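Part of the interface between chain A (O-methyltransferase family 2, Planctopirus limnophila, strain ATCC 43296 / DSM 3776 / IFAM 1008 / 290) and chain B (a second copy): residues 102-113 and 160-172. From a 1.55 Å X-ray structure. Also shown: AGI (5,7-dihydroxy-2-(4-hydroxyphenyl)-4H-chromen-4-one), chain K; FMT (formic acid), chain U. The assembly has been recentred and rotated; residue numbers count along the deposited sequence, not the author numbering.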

# COMPACT_ATOMS: atom_id res chain seq x y z
N SER A 102 24.12 8.63 -1.01
CA SER A 102 24.49 7.23 -1.08
C SER A 102 24.53 6.76 -2.53
O SER A 102 23.63 7.06 -3.31
CB SER A 102 23.48 6.35 -0.32
OG SER A 102 23.78 4.97 -0.56
N PRO A 103 25.55 5.98 -2.91
CA PRO A 103 25.59 5.53 -4.30
C PRO A 103 24.45 4.59 -4.62
O PRO A 103 24.13 4.42 -5.80
CB PRO A 103 26.96 4.85 -4.43
CG PRO A 103 27.48 4.70 -3.05
CD PRO A 103 26.78 5.67 -2.16
N PHE A 104 23.79 4.02 -3.61
CA PHE A 104 22.66 3.13 -3.85
C PHE A 104 21.33 3.79 -3.53
O PHE A 104 20.30 3.11 -3.35
CB PHE A 104 22.84 1.84 -3.04
CG PHE A 104 24.08 1.08 -3.42
CD1 PHE A 104 24.18 0.51 -4.68
CD2 PHE A 104 25.18 1.02 -2.55
CE1 PHE A 104 25.32 -0.23 -5.05
CE2 PHE A 104 26.33 0.31 -2.91
CZ PHE A 104 26.41 -0.30 -4.17
N SER A 105 21.31 5.11 -3.48
CA SER A 105 20.07 5.82 -3.22
C SER A 105 19.03 5.58 -4.31
O SER A 105 19.35 5.55 -5.50
CB SER A 105 20.35 7.32 -3.12
OG SER A 105 19.10 7.97 -2.91
N VAL A 106 17.78 5.41 -3.90
CA VAL A 106 16.67 5.45 -4.82
C VAL A 106 15.73 6.61 -4.49
O VAL A 106 14.55 6.58 -4.84
CB VAL A 106 15.91 4.11 -4.87
CG1 VAL A 106 16.87 3.00 -5.36
CG2 VAL A 106 15.31 3.77 -3.51
N GLY A 107 16.23 7.61 -3.77
CA GLY A 107 15.39 8.74 -3.42
C GLY A 107 14.79 9.45 -4.62
O GLY A 107 13.65 9.93 -4.56
N GLY A 108 15.53 9.53 -5.73
CA GLY A 108 14.95 10.12 -6.92
C GLY A 108 13.75 9.35 -7.44
O GLY A 108 12.82 9.95 -7.97
N TYR A 109 13.76 8.01 -7.31
CA TYR A 109 12.63 7.20 -7.75
C TYR A 109 11.41 7.45 -6.86
O TYR A 109 10.30 7.69 -7.37
CB TYR A 109 13.01 5.72 -7.74
CG TYR A 109 12.02 4.81 -8.44
CD1 TYR A 109 10.87 4.35 -7.79
CD2 TYR A 109 12.22 4.42 -9.77
CE1 TYR A 109 9.95 3.51 -8.45
CE2 TYR A 109 11.32 3.60 -10.43
CZ TYR A 109 10.18 3.14 -9.77
OH TYR A 109 9.30 2.31 -10.47
N ILE A 110 11.60 7.43 -5.54
CA ILE A 110 10.53 7.79 -4.60
C ILE A 110 9.98 9.18 -4.89
O ILE A 110 8.77 9.42 -4.79
CB ILE A 110 11.05 7.70 -3.15
CG1 ILE A 110 11.64 6.30 -2.87
CG2 ILE A 110 9.98 8.11 -2.14
CD1 ILE A 110 10.69 5.19 -3.09
N SER A 111 10.85 10.09 -5.33
CA SER A 111 10.43 11.46 -5.56
C SER A 111 9.53 11.61 -6.77
O SER A 111 8.96 12.68 -6.95
CB SER A 111 11.67 12.34 -5.69
OG SER A 111 12.33 12.42 -4.43
N LEU A 112 9.40 10.57 -7.60
CA LEU A 112 8.42 10.59 -8.69
C LEU A 112 7.00 10.78 -8.18
O LEU A 112 6.11 11.15 -8.97
CB LEU A 112 8.49 9.29 -9.48
CG LEU A 112 9.77 9.15 -10.30
CD1 LEU A 112 9.91 7.73 -10.82
CD2 LEU A 112 9.76 10.14 -11.46
N ALA A 113 6.76 10.52 -6.91
CA ALA A 113 5.45 10.73 -6.31
C ALA A 113 5.38 12.00 -5.48
O ALA A 113 4.37 12.22 -4.79
CB ALA A 113 5.07 9.53 -5.43
N PHE B 160 15.65 14.57 -15.47
CA PHE B 160 15.12 14.24 -14.16
C PHE B 160 14.68 12.78 -14.10
O PHE B 160 15.00 12.06 -13.14
CB PHE B 160 13.96 15.17 -13.80
N LEU B 161 13.93 12.33 -15.11
CA LEU B 161 13.46 10.95 -15.13
C LEU B 161 14.61 9.95 -15.23
O LEU B 161 14.64 8.95 -14.50
CB LEU B 161 12.49 10.74 -16.29
CG LEU B 161 11.92 9.32 -16.37
CD1 LEU B 161 11.44 8.84 -14.98
CD2 LEU B 161 10.78 9.28 -17.37
N THR B 162 15.53 10.18 -16.16
CA THR B 162 16.67 9.28 -16.26
C THR B 162 17.43 9.21 -14.95
O THR B 162 17.81 8.12 -14.51
CB THR B 162 17.61 9.71 -17.39
OG1 THR B 162 16.90 9.68 -18.64
CG2 THR B 162 18.81 8.78 -17.50
N LEU B 163 17.65 10.35 -14.30
CA LEU B 163 18.42 10.32 -13.06
C LEU B 163 17.64 9.66 -11.93
O LEU B 163 18.25 9.12 -11.00
CB LEU B 163 18.90 11.73 -12.68
CG LEU B 163 20.04 12.26 -13.58
CD1 LEU B 163 20.37 13.72 -13.31
CD2 LEU B 163 21.30 11.42 -13.43
N SER B 164 16.31 9.63 -12.04
CA SER B 164 15.50 8.90 -11.06
C SER B 164 15.61 7.39 -11.24
O SER B 164 15.83 6.66 -10.26
CB SER B 164 14.05 9.36 -11.17
OG SER B 164 13.98 10.72 -10.73
N LEU B 165 15.45 6.88 -12.45
CA LEU B 165 15.63 5.45 -12.66
C LEU B 165 17.08 5.00 -12.46
O LEU B 165 17.31 3.80 -12.26
CB LEU B 165 15.14 5.05 -14.05
CG LEU B 165 13.66 5.33 -14.36
CD1 LEU B 165 13.22 4.63 -15.64
CD2 LEU B 165 12.76 4.91 -13.23
N ALA B 166 18.05 5.92 -12.49
CA ALA B 166 19.45 5.50 -12.36
C ALA B 166 19.70 4.84 -11.02
O ALA B 166 20.53 3.94 -10.92
CB ALA B 166 20.38 6.70 -12.56
N GLY B 167 19.00 5.27 -9.97
CA GLY B 167 19.25 4.69 -8.67
C GLY B 167 18.91 3.22 -8.62
O GLY B 167 19.62 2.42 -8.01
N ARG B 168 17.80 2.82 -9.27
CA ARG B 168 17.51 1.40 -9.34
C ARG B 168 18.64 0.67 -10.06
O ARG B 168 19.13 -0.36 -9.58
CB ARG B 168 16.17 1.14 -10.03
CG ARG B 168 15.82 -0.36 -10.03
CD ARG B 168 14.43 -0.67 -10.58
NE ARG B 168 14.28 -0.18 -11.96
CZ ARG B 168 13.10 0.11 -12.51
NH1 ARG B 168 12.00 -0.08 -11.81
NH2 ARG B 168 13.03 0.55 -13.76
N ALA B 169 19.12 1.23 -11.16
CA ALA B 169 20.18 0.57 -11.91
C ALA B 169 21.45 0.39 -11.07
O ALA B 169 22.10 -0.66 -11.15
CB ALA B 169 20.50 1.36 -13.18
N TRP B 170 21.84 1.40 -10.27
CA TRP B 170 23.04 1.23 -9.45
C TRP B 170 22.86 0.06 -8.48
O TRP B 170 23.83 -0.60 -8.13
CB TRP B 170 23.39 2.50 -8.66
CG TRP B 170 23.87 3.64 -9.52
CD1 TRP B 170 23.28 4.88 -9.66
CD2 TRP B 170 25.05 3.66 -10.36
NE1 TRP B 170 24.00 5.63 -10.56
CE2 TRP B 170 25.09 4.92 -10.99
CE3 TRP B 170 26.07 2.72 -10.66
CZ2 TRP B 170 26.11 5.29 -11.89
CZ3 TRP B 170 27.09 3.09 -11.56
CH2 TRP B 170 27.10 4.37 -12.16
N ASN B 171 21.63 -0.18 -8.01
CA ASN B 171 21.39 -1.32 -7.12
C ASN B 171 21.42 -2.67 -7.84
O ASN B 171 21.81 -3.69 -7.23
CB ASN B 171 20.04 -1.14 -6.41
CG ASN B 171 20.15 -0.17 -5.25
OD1 ASN B 171 20.47 -0.59 -4.13
ND2 ASN B 171 19.95 1.15 -5.51
N VAL B 172 20.98 -2.72 -9.11
CA VAL B 172 20.75 -4.00 -9.77
C VAL B 172 21.91 -4.36 -10.70
O VAL B 172 22.20 -5.54 -10.91
CB VAL B 172 19.41 -3.99 -10.55
CG1 VAL B 172 19.18 -5.37 -11.24
CG2 VAL B 172 18.23 -3.61 -9.58
CAG AGI K . 7.75 7.70 -15.31
CAE AGI K . 7.16 8.94 -15.05
CAM AGI K . 6.62 9.66 -16.11
OAB AGI K . 6.05 10.87 -15.83
CAF AGI K . 6.68 9.14 -17.42
CAH AGI K . 7.26 7.89 -17.68
CAP AGI K . 7.80 7.19 -16.60
CAQ AGI K . 8.44 5.85 -16.71
OAL AGI K . 8.58 5.23 -15.50
CAJ AGI K . 8.85 5.26 -17.91
CAR AGI K . 9.42 3.98 -17.89
OAA AGI K . 9.82 3.45 -18.95
CAT AGI K . 9.59 3.28 -16.57
CAS AGI K . 9.13 3.98 -15.36
CAK AGI K . 9.25 3.40 -14.11
CAN AGI K . 9.81 2.14 -13.98
OAC AGI K . 9.91 1.62 -12.74
CAI AGI K . 10.29 1.41 -15.10
CAO AGI K . 10.20 1.92 -16.39
OAD AGI K . 10.66 1.22 -17.45
C FMT U . 16.85 0.60 -14.19
O1 FMT U . 16.84 -0.41 -13.47
O2 FMT U . 15.96 1.45 -14.22
O HOH W 1 16.57 6.88 -7.98

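A turn and the short helix that follows it in chain A lie along a longer helix of chain B, together burying 558 Å². The two run in opposite senses: Phe A104 lies nearest Asn B171, Val A106 nearest Gly B167 and Gly A108 nearest Ser B164, with CA atoms 5.7, 4.7 and 4.4 Å apart. Chain A enters through a type I turn, Ser A102 to Ser A105, closed by Ser A105 N to Ser A102 O (3.0 Å). Both serines use a t rotamer, which lets each hydroxyl accept from a backbone amide two residues on: Phe A104 N to Ser A102 OG at 3.2 Å, and Gly A107 N to Ser A105 OG at 3.0 Å. The second bond satisfies an amide in the first turn of the helix, right after Val A106 at the N-cap position.

The closest backbone approach depends on glycines. Gly B167 CA makes a CA-H...O contact with Ser A105 O at 3.3 Å; a CB here would lie 2.3 Å from that oxygen, a clash. At Gly A108 a CB would point toward chain B and sit a tight 3.4 Å from Ser B164 CA.

The single direct hydrogen bond across the stretches is Asn B171 ND2 to Phe A104 O, 2.9 Å and nearly linear at 178°. The m rotamer of Asn B171 brings its amide nearer chain A while ND2 also donates to Gly B167 O one turn back (2.8 Å), so both amide hydrogens are used and the side chain is held from two directions. Val A106, also m, places CG1 3.6 Å from Asn B171 ND2 and 3.9 Å from Gly B167 C, filling space beside the glycine. Phe A104, with chi1 at -61°, turns its ring edge to the backbone of chain B, CE1 lying 3.4 Å from Trp B170 O. The CB of Trp B170 points toward chain A and lies 3.5 Å from Pro A103 O, but the indole leads away.

Ser B164 points toward chain A, yet its m rotamer directs OG back to donate to Phe B160 O (2.9 Å) in its own helix. A water instead links the backbones, donating to Ser B164 O (2.4 Å) and accepting weakly from Tyr A109 N (3.1 Å).

Tyr A109 adopts t (chi1 -168°), which carries its ring across the direction of the chain B helix, toward AGI. Its edge meets Leu B165, CE2 to CD2 at 3.4 Å; although the CB of Leu B165 points away, the end of the side chain comes nearer. Tyr A109 OH forms a very short hydrogen bond, 2.4 Å, with OAC of the flavone AGI; separately, Arg B168 NH1 donates to OAC (2.9 Å). Arg B168 reaches this site through t, t, p torsions, with Tyr A109 CE2 over one guanidinium face; its NE donates to O1 of the formic acid FMT at 3.0 Å and its NH2 to O2 at 3.1 Å. Farther along, Leu A112 CD2 meets Leu B161 CD1 at 4.1 Å, a looser apolar contact.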